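PDB 3KYA: putative phosphatase from Bacteroides thetaiotaomicron, which is of unproven function, binds zinc ions, and is probably a hydrolase of the phosphatase type carrying an IPT/TIG domain. Local coordinates for residues Y391-V396 with R404-E409. Residues are numbered along the deposited sequence; the frame is centred on the assembly and turned at random.
Sequences YDFYFV and RKVTPE
Phe393 pairs with Val406 and Phe395 with Arg404 in the antiparallel beta hairpin of strands 391-397 and 402-406, the middle two strands of one four-stranded blade of what the strand order marks as a six-bladed beta-propeller. Each pair exchanges two backbone hydrogen bonds, the shortest from Val406 N to Phe393 O at 2.7 Å. Between them lies the non-hydrogen-bonded pair Tyr394-Lys405, whose side chains run side by side on the face opposite the phenylalanines. The extended lysine, CG anti to its backbone N (chi1 178°), sets Lys405 CG over the rim of one face of the Tyr394 ring, 4.1 Å from its centroid, with CD beside the hydroxyl. Its ammonium thus arrives beside Asp392, although Lys405 NZ and Asp392 OD2 form only a long salt bridge of 3.9 Å. A water accepts from Lys405 NZ at 2.8 Å and donates weakly to Asp392 OD2; a second joins Lys405 NZ to Tyr394 OH. Tyr385 and Asn382 also fix the carboxylate. Replacing Tyr394 by an alanine would probably leave the lysine stem without the ring it lies against and the second water without its hydroxyl partner. On the other, apolar and aromatic face, Phe393 meets the rings of Phe379 and Tyr325, and branched Val406 packs CG2 at both phenylalanine edges, 3.7 Å from Phe395 CE1. Arg404 CB lies over the Phe395 ring, 4.0 Å from its centroid; the chain then bends, carrying its guanidinium to Asp363 and Asp397. These salt bridges would probably offset the cost of burying the Arg404 guanidinium, while water and Asp392 meet the partly exposed Lys405 ammonium.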
ATOM      1  N   TYR A 391     -10.445   6.981   9.541  1.00 17.96           N
ATOM      2  CA  TYR A 391      -9.440   7.999   9.279  1.00 17.00           C
ATOM      3  C   TYR A 391      -8.000   7.534   9.188  1.00 16.27           C
ATOM      4  O   TYR A 391      -7.601   6.542   9.801  1.00 16.81           O
ATOM      5  CB  TYR A 391      -9.471   9.043  10.407  1.00 16.75           C
ATOM      6  CG  TYR A 391     -10.781   9.737  10.571  1.00 16.41           C
ATOM      7  CD1 TYR A 391     -11.777   9.188  11.360  1.00 16.46           C
ATOM      8  CD2 TYR A 391     -11.027  10.963   9.951  1.00 17.04           C
ATOM      9  CE1 TYR A 391     -12.998   9.817  11.511  1.00 16.85           C
ATOM     10  CE2 TYR A 391     -12.251  11.596  10.093  1.00 18.09           C
ATOM     11  CZ  TYR A 391     -13.228  11.015  10.882  1.00 18.69           C
ATOM     12  OH  TYR A 391     -14.444  11.623  11.043  1.00 19.86           O
ATOM     13  N   ASP A 392      -7.237   8.301   8.407  1.00 15.35           N
ATOM     14  CA  ASP A 392      -5.785   8.225   8.355  1.00 14.63           C
ATOM     15  C   ASP A 392      -5.286   9.506   9.018  1.00 14.11           C
ATOM     16  O   ASP A 392      -6.065  10.430   9.283  1.00 14.06           O
ATOM     17  CB  ASP A 392      -5.258   8.132   6.926  1.00 14.53           C
ATOM     18  CG  ASP A 392      -5.528   6.794   6.298  1.00 14.97           C
ATOM     19  OD1 ASP A 392      -5.195   5.768   6.941  1.00 14.41           O
ATOM     20  OD2 ASP A 392      -6.037   6.766   5.156  1.00 14.34           O
ATOM     21  N   PHE A 393      -3.984   9.559   9.276  1.00 13.58           N
ATOM     22  CA  PHE A 393      -3.346  10.697   9.927  1.00 13.81           C
ATOM     23  C   PHE A 393      -2.227  11.220   9.020  1.00 13.91           C
ATOM     24  O   PHE A 393      -1.470  10.431   8.446  1.00 14.62           O
ATOM     25  CB  PHE A 393      -2.803  10.228  11.271  1.00 13.66           C
ATOM     26  CG  PHE A 393      -2.112  11.293  12.081  1.00 13.01           C
ATOM     27  CD1 PHE A 393      -2.848  12.236  12.791  1.00 12.93           C
ATOM     28  CD2 PHE A 393      -0.736  11.321  12.174  1.00 13.86           C
ATOM     29  CE1 PHE A 393      -2.207  13.216  13.576  1.00 13.19           C
ATOM     30  CE2 PHE A 393      -0.089  12.297  12.950  1.00 14.24           C
ATOM     31  CZ  PHE A 393      -0.839  13.242  13.651  1.00 14.33           C
ATOM     32  N   TYR A 394      -2.158  12.537   8.862  1.00 13.29           N
ATOM     33  CA  TYR A 394      -1.177  13.199   8.011  1.00 13.64           C
ATOM     34  C   TYR A 394      -0.439  14.218   8.857  1.00 13.69           C
ATOM     35  O   TYR A 394      -1.071  14.900   9.657  1.00 13.83           O
ATOM     36  CB  TYR A 394      -1.856  13.919   6.847  1.00 14.16           C
ATOM     37  CG  TYR A 394      -2.472  12.981   5.841  1.00 14.03           C
ATOM     38  CD1 TYR A 394      -3.696  12.370   6.081  1.00 14.97           C
ATOM     39  CD2 TYR A 394      -1.830  12.710   4.643  1.00 15.94           C
ATOM     40  CE1 TYR A 394      -4.269  11.513   5.141  1.00 15.28           C
ATOM     41  CE2 TYR A 394      -2.382  11.854   3.711  1.00 16.88           C
ATOM     42  CZ  TYR A 394      -3.589  11.252   3.962  1.00 15.97           C
ATOM     43  OH  TYR A 394      -4.116  10.399   3.014  1.00 16.61           O
ATOM     44  N   PHE A 395       0.882  14.307   8.709  1.00 13.65           N
ATOM     45  CA  PHE A 395       1.663  15.274   9.491  1.00 13.48           C
ATOM     46  C   PHE A 395       2.824  15.833   8.690  1.00 13.65           C
ATOM     47  O   PHE A 395       3.314  15.195   7.752  1.00 14.10           O
ATOM     48  CB  PHE A 395       2.161  14.661  10.811  1.00 13.87           C
ATOM     49  CG  PHE A 395       3.302  13.679  10.660  1.00 13.52           C
ATOM     50  CD1 PHE A 395       3.072  12.311  10.460  1.00 13.60           C
ATOM     51  CD2 PHE A 395       4.616  14.121  10.741  1.00 14.24           C
ATOM     52  CE1 PHE A 395       4.141  11.418  10.334  1.00 15.51           C
ATOM     53  CE2 PHE A 395       5.677  13.237  10.624  1.00 16.19           C
ATOM     54  CZ  PHE A 395       5.432  11.876  10.417  1.00 14.57           C
ATOM     55  N   VAL A 396       3.235  17.051   9.035  1.00 13.47           N
ATOM     56  CA  VAL A 396       4.378  17.669   8.381  1.00 12.90           C
ATOM     57  C   VAL A 396       5.644  17.230   9.143  1.00 12.85           C
ATOM     58  O   VAL A 396       5.738  17.412  10.352  1.00 12.82           O
ATOM     59  CB  VAL A 396       4.233  19.220   8.228  1.00 13.30           C
ATOM     60  CG1 VAL A 396       3.263  19.525   7.076  1.00 11.93           C
ATOM     61  CG2 VAL A 396       3.827  19.945   9.560  1.00 10.47           C
ATOM     62  N   ARG A 404       3.775  13.434   5.550  1.00 12.65           N
ATOM     63  CA  ARG A 404       3.741  11.962   5.672  1.00 13.18           C
ATOM     64  C   ARG A 404       2.323  11.521   6.059  1.00 13.11           C
ATOM     65  O   ARG A 404       1.535  12.315   6.607  1.00 13.39           O
ATOM     66  CB  ARG A 404       4.709  11.440   6.749  1.00 13.14           C
ATOM     67  CG  ARG A 404       6.135  11.965   6.757  1.00 14.89           C
ATOM     68  CD  ARG A 404       7.092  11.332   5.756  1.00 15.17           C
ATOM     69  NE  ARG A 404       7.428   9.922   5.997  1.00 13.03           N
ATOM     70  CZ  ARG A 404       8.360   9.473   6.846  1.00 13.63           C
ATOM     71  NH1 ARG A 404       9.050  10.303   7.621  1.00 12.75           N
ATOM     72  NH2 ARG A 404       8.583   8.155   6.948  1.00 13.74           N
ATOM     73  N   LYS A 405       2.013  10.255   5.780  1.00 13.44           N
ATOM     74  CA  LYS A 405       0.736   9.632   6.081  1.00 13.45           C
ATOM     75  C   LYS A 405       0.974   8.443   7.012  1.00 13.94           C
ATOM     76  O   LYS A 405       1.945   7.706   6.834  1.00 13.62           O
ATOM     77  CB  LYS A 405       0.071   9.131   4.792  1.00 13.85           C
ATOM     78  CG  LYS A 405      -1.257   8.401   4.988  1.00 14.40           C
ATOM     79  CD  LYS A 405      -1.763   7.849   3.663  1.00 16.44           C
ATOM     80  CE  LYS A 405      -2.895   6.875   3.840  1.00 17.81           C
ATOM     81  NZ  LYS A 405      -3.251   6.197   2.543  1.00 18.84           N
ATOM     82  N   VAL A 406       0.096   8.284   7.999  1.00 14.02           N
ATOM     83  CA  VAL A 406       0.158   7.199   8.971  1.00 13.82           C
ATOM     84  C   VAL A 406      -1.201   6.508   9.031  1.00 14.00           C
ATOM     85  O   VAL A 406      -2.208   7.136   9.402  1.00 13.04           O
ATOM     86  CB  VAL A 406       0.525   7.698  10.415  1.00 14.10           C
ATOM     87  CG1 VAL A 406       0.659   6.507  11.382  1.00 12.93           C
ATOM     88  CG2 VAL A 406       1.829   8.524  10.420  1.00 12.89           C
ATOM     89  N   THR A 407      -1.246   5.229   8.659  1.00 14.31           N
ATOM     90  CA  THR A 407      -2.477   4.467   8.747  1.00 14.87           C
ATOM     91  C   THR A 407      -2.689   4.079  10.214  1.00 15.39           C
ATOM     92  O   THR A 407      -1.749   4.117  11.001  1.00 16.47           O
ATOM     93  CB  THR A 407      -2.456   3.203   7.858  1.00 14.95           C
ATOM     94  OG1 THR A 407      -1.430   2.305   8.301  1.00 14.80           O
ATOM     95  CG2 THR A 407      -2.232   3.578   6.395  1.00 14.28           C
ATOM     96  N   PRO A 408      -3.917   3.709  10.591  1.00 15.73           N
ATOM     97  CA  PRO A 408      -4.195   3.314  11.976  1.00 16.08           C
ATOM     98  C   PRO A 408      -3.334   2.144  12.460  1.00 16.22           C
ATOM     99  O   PRO A 408      -3.059   2.049  13.647  1.00 16.28           O
ATOM    100  CB  PRO A 408      -5.662   2.897  11.934  1.00 16.45           C
ATOM    101  CG  PRO A 408      -6.228   3.676  10.846  1.00 16.34           C
ATOM    102  CD  PRO A 408      -5.154   3.781   9.797  1.00 15.64           C
ATOM    103  N   GLU A 409      -2.901   1.300  11.527  1.00 16.39           N
ATOM    104  CA  GLU A 409      -2.060   0.134  11.810  1.00 17.04           C
ATOM    105  C   GLU A 409      -0.588   0.503  12.014  1.00 16.52           C
ATOM    106  O   GLU A 409       0.217  -0.338  12.428  1.00 16.85           O
ATOM    107  CB  GLU A 409      -2.171  -0.902  10.669  1.00 17.44           C
ATOM    108  CG  GLU A 409      -3.565  -1.547  10.475  1.00 19.48           C
ATOM    109  CD  GLU A 409      -4.646  -0.619   9.905  1.00 24.31           C
ATOM    110  OE1 GLU A 409      -4.318   0.475   9.367  1.00 23.32           O
ATOM    111  OE2 GLU A 409      -5.849  -1.001   9.993  1.00 27.43           O
TER
HETATM  112  O   HOH W   1      -4.881   4.051   3.418  1.00 23.44           O
HETATM  113  O   HOH W   2      -3.595   8.894   0.772  1.00 36.07           O